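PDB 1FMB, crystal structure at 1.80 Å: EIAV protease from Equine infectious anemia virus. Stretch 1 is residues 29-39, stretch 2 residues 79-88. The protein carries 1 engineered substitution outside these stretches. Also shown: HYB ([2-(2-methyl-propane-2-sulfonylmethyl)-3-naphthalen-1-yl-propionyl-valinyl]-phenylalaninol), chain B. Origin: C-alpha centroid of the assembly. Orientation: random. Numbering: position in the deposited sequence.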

# COMPACT_ATOMS: atom_id res chain seq x y z
N ASP A 29 6.93 1.42 2.31
CA ASP A 29 7.92 2.35 2.85
C ASP A 29 8.92 2.86 1.82
O ASP A 29 9.43 3.97 1.96
CB ASP A 29 8.81 1.72 3.92
CG ASP A 29 8.05 1.33 5.18
OD1 ASP A 29 6.91 1.77 5.45
OD2 ASP A 29 8.72 0.61 5.98
N THR A 30 9.06 2.03 0.80
CA THR A 30 10.05 2.35 -0.21
C THR A 30 9.52 1.92 -1.56
O THR A 30 8.49 1.25 -1.73
CB THR A 30 11.34 1.58 0.24
OG1 THR A 30 12.39 2.05 -0.62
CG2 THR A 30 11.16 0.09 0.07
N SER A 31 10.14 2.44 -2.59
CA SER A 31 9.67 2.21 -3.99
C SER A 31 10.37 1.00 -4.63
O SER A 31 11.57 0.83 -4.41
CB SER A 31 10.03 3.48 -4.70
OG SER A 31 9.26 4.59 -4.25
N VAL A 32 9.65 0.26 -5.45
CA VAL A 32 10.18 -0.94 -6.07
C VAL A 32 9.79 -1.05 -7.54
O VAL A 32 8.66 -0.92 -7.96
CB VAL A 32 9.53 -2.16 -5.35
CG1 VAL A 32 10.22 -3.47 -5.82
CG2 VAL A 32 9.77 -2.04 -3.84
N LEU A 33 10.80 -1.29 -8.34
CA LEU A 33 10.57 -1.49 -9.80
C LEU A 33 10.52 -3.02 -9.96
O LEU A 33 11.34 -3.79 -9.39
CB LEU A 33 11.87 -0.92 -10.31
CG LEU A 33 12.21 -0.62 -11.74
CD1 LEU A 33 11.11 0.30 -12.30
CD2 LEU A 33 13.60 0.00 -11.76
N THR A 34 9.57 -3.42 -10.81
CA THR A 34 9.50 -4.86 -11.12
C THR A 34 10.70 -5.18 -12.00
O THR A 34 11.29 -4.35 -12.72
CB THR A 34 8.22 -5.28 -11.83
OG1 THR A 34 8.16 -4.74 -13.19
CG2 THR A 34 6.91 -4.84 -11.22
N THR A 35 11.22 -6.40 -11.97
CA THR A 35 12.35 -6.77 -12.82
C THR A 35 12.05 -6.62 -14.33
O THR A 35 13.01 -6.27 -15.05
CB THR A 35 12.61 -8.26 -12.56
OG1 THR A 35 12.84 -8.44 -11.15
CG2 THR A 35 13.79 -8.73 -13.40
N ALA A 36 10.83 -6.87 -14.77
CA ALA A 36 10.38 -6.79 -16.16
C ALA A 36 10.51 -5.31 -16.55
O ALA A 36 11.03 -5.06 -17.64
CB ALA A 36 8.94 -7.19 -16.41
N HIS A 37 10.15 -4.36 -15.67
CA HIS A 37 10.32 -2.94 -15.98
C HIS A 37 11.79 -2.54 -16.04
O HIS A 37 12.16 -1.78 -16.94
CB HIS A 37 9.56 -2.05 -14.99
CG HIS A 37 8.10 -2.01 -15.31
ND1 HIS A 37 7.17 -1.39 -14.50
CD2 HIS A 37 7.38 -2.61 -16.29
CE1 HIS A 37 5.97 -1.48 -15.03
NE2 HIS A 37 6.05 -2.22 -16.14
N TYR A 38 12.65 -3.03 -15.15
CA TYR A 38 14.08 -2.74 -15.09
C TYR A 38 14.71 -3.17 -16.41
O TYR A 38 15.49 -2.45 -17.06
CB TYR A 38 14.67 -3.39 -13.83
CG TYR A 38 16.17 -3.36 -13.87
CD1 TYR A 38 16.85 -2.25 -13.39
CD2 TYR A 38 16.89 -4.47 -14.34
CE1 TYR A 38 18.23 -2.20 -13.48
CE2 TYR A 38 18.27 -4.42 -14.41
CZ TYR A 38 18.92 -3.30 -13.96
OH TYR A 38 20.29 -3.18 -14.00
N ASN A 39 14.29 -4.32 -16.93
CA ASN A 39 14.79 -4.85 -18.20
C ASN A 39 14.36 -4.08 -19.42
O ASN A 39 14.94 -4.20 -20.49
CB ASN A 39 14.34 -6.30 -18.40
CG ASN A 39 15.04 -7.21 -17.41
OD1 ASN A 39 14.53 -8.30 -17.13
ND2 ASN A 39 16.18 -6.88 -16.85
N ARG A 79 17.63 6.01 -5.65
CA ARG A 79 17.83 4.62 -5.88
C ARG A 79 16.45 3.95 -5.72
O ARG A 79 15.64 4.42 -4.90
CB ARG A 79 18.78 3.92 -4.93
CG ARG A 79 20.21 4.13 -5.45
CD ARG A 79 20.94 2.80 -5.38
NE ARG A 79 22.33 3.00 -5.00
CZ ARG A 79 22.89 2.25 -4.05
NH1 ARG A 79 22.23 1.31 -3.37
NH2 ARG A 79 24.16 2.47 -3.75
N MET A 80 16.15 2.92 -6.49
CA MET A 80 14.90 2.22 -6.37
C MET A 80 15.27 0.73 -6.20
O MET A 80 16.28 0.32 -6.77
CB MET A 80 14.08 2.24 -7.66
CG MET A 80 13.09 3.39 -7.65
SD MET A 80 12.06 3.44 -9.12
CE MET A 80 10.54 2.54 -8.75
N LEU A 81 14.48 0.00 -5.43
CA LEU A 81 14.77 -1.43 -5.34
C LEU A 81 14.20 -2.12 -6.57
O LEU A 81 13.32 -1.57 -7.29
CB LEU A 81 14.05 -2.03 -4.12
CG LEU A 81 14.44 -1.35 -2.80
CD1 LEU A 81 13.73 -2.01 -1.63
CD2 LEU A 81 15.95 -1.43 -2.62
N VAL A 82 14.69 -3.29 -6.95
CA VAL A 82 14.18 -4.09 -8.09
C VAL A 82 13.78 -5.48 -7.56
O VAL A 82 14.54 -6.11 -6.80
CB VAL A 82 15.23 -4.22 -9.21
CG1 VAL A 82 14.59 -5.01 -10.33
CG2 VAL A 82 15.73 -2.84 -9.64
N ALA A 83 12.59 -5.97 -7.84
CA ALA A 83 12.18 -7.30 -7.32
C ALA A 83 11.15 -7.96 -8.18
O ALA A 83 10.48 -7.29 -9.00
CB ALA A 83 11.68 -7.11 -5.86
N ASP A 84 11.04 -9.34 -8.12
CA ASP A 84 10.03 -9.93 -9.00
C ASP A 84 8.63 -9.80 -8.39
O ASP A 84 8.11 -10.79 -7.86
CB ASP A 84 10.27 -11.44 -9.12
CG ASP A 84 11.43 -11.68 -10.08
OD1 ASP A 84 11.55 -10.95 -11.08
OD2 ASP A 84 12.22 -12.62 -9.84
N ILE A 85 8.05 -8.62 -8.44
CA ILE A 85 6.72 -8.35 -7.92
C ILE A 85 5.83 -8.00 -9.11
O ILE A 85 6.35 -7.74 -10.18
CB ILE A 85 6.72 -7.30 -6.80
CG1 ILE A 85 7.26 -5.93 -7.25
CG2 ILE A 85 7.61 -7.83 -5.68
CD1 ILE A 85 6.82 -4.79 -6.32
N PRO A 86 4.51 -8.02 -8.95
CA PRO A 86 3.60 -7.84 -10.06
C PRO A 86 3.47 -6.43 -10.57
O PRO A 86 2.96 -6.28 -11.67
CB PRO A 86 2.23 -8.20 -9.41
CG PRO A 86 2.65 -9.06 -8.28
CD PRO A 86 3.87 -8.41 -7.69
N VAL A 87 3.88 -5.42 -9.76
CA VAL A 87 3.64 -4.06 -10.32
C VAL A 87 4.71 -3.11 -9.83
O VAL A 87 5.33 -3.45 -8.81
CB VAL A 87 2.24 -3.64 -9.81
CG1 VAL A 87 2.18 -3.61 -8.28
CG2 VAL A 87 1.76 -2.29 -10.32
N THR A 88 4.97 -1.99 -10.50
CA THR A 88 6.03 -1.10 -10.00
C THR A 88 5.28 -0.11 -9.09
O THR A 88 4.18 0.33 -9.40
CB THR A 88 6.61 -0.32 -11.18
OG1 THR A 88 7.52 -1.23 -11.83
CG2 THR A 88 7.37 0.92 -10.68
S1 HYB B . 10.01 -3.34 3.98
O2 HYB B . 10.12 -4.62 4.63
O3 HYB B . 9.85 -3.30 2.57
C4 HYB B . 6.41 -5.60 8.91
C5 HYB B . 7.03 -5.94 7.75
C6 HYB B . 7.00 -5.04 6.61
C7 HYB B . 6.36 -3.86 6.70
C8 HYB B . 5.65 -3.46 7.96
C9 HYB B . 5.72 -4.35 9.04
C10 HYB B . 5.08 -4.02 10.28
C11 HYB B . 4.40 -2.83 10.40
C12 HYB B . 4.33 -1.93 9.31
C13 HYB B . 4.96 -2.25 8.10
O14 HYB B . 0.96 -1.78 2.21
C15 HYB B . 0.78 -3.00 1.41
N16 HYB B . 3.15 -3.40 1.79
C17 HYB B . 1.82 -4.01 1.98
C18 HYB B . 1.63 -4.25 3.49
C19 HYB B . 2.34 -5.39 4.18
C20 HYB B . 3.55 -5.25 4.87
C21 HYB B . 4.17 -6.30 5.55
C22 HYB B . 3.56 -7.56 5.53
C23 HYB B . 2.34 -7.73 4.88
C24 HYB B . 1.74 -6.66 4.21
N25 HYB B . 6.15 -3.48 2.33
C26 HYB B . 5.49 -3.15 1.05
C27 HYB B . 4.17 -4.02 1.09
O28 HYB B . 4.01 -5.09 0.52
C29 HYB B . 6.35 -3.42 -0.21
C30 HYB B . 5.51 -3.39 -1.49
C31 HYB B . 7.48 -2.35 -0.21
C32 HYB B . 6.71 -2.56 3.16
O33 HYB B . 6.69 -1.35 2.94
C34 HYB B . 7.30 -3.13 4.47
C35 HYB B . 6.24 -2.83 5.56
C36 HYB B . 8.68 -2.49 4.84
C37 HYB B . 11.52 -1.00 3.63
C38 HYB B . 11.53 -2.37 4.36
C39 HYB B . 12.69 -3.19 3.75
C40 HYB B . 11.71 -2.22 5.89

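Val-32, with 96 Å² covered by the other stretch, and Thr-88, with 78 Å², anchor a contact that buries 805 Å² in all. Val-32 pairs with Leu-81 in parallel register (CA to CA 4.7 Å), and the ladder around it alternates as parallel strands require: Leu-81 N donates to Ser-31 O (3.2 Å, 157°), Leu-33 N to Leu-81 O (2.7 Å, 174°), and Ala-83 N to Leu-33 O (3.0 Å, 154°). Thr-35 N extends it to Ala-83 O at 3.2 Å, though less linearly (137°).

The side chains of Val-32 and Leu-81 share one face of the sheet. There Val-32 CG1 lies 3.7 Å from Ile-85 CD1 and 3.9 Å from Ala-83 CB, so both contacts are apolar, and valine, with no polar side-chain atom to satisfy, suits the buried position. On the face of Leu-33 and Val-82, Leu-33 CD2 approaches Val-82 CG2 at 4.1 Å, and Tyr-38 CB packs 3.9 Å from Val-82 CG1.

Thr-88 contributes through its backbone, with Thr-88 CA 3.3 Å from Val-32 O in a CA-H...O contact, and through its hydroxyl. Thr-88 OG1 accepts from Thr-34 N (3.2 Å, 172°) and hydrogen-bonds His-37 ND1 (2.7 Å), near the plane of the imidazole. Thr-34, in turn, caps the helix: Thr-34 OG1 accepts from His-37 N at 3.2 Å. At the exposed margin, Thr-35 OG1 donates to Asp-84 OD1 (2.8 Å).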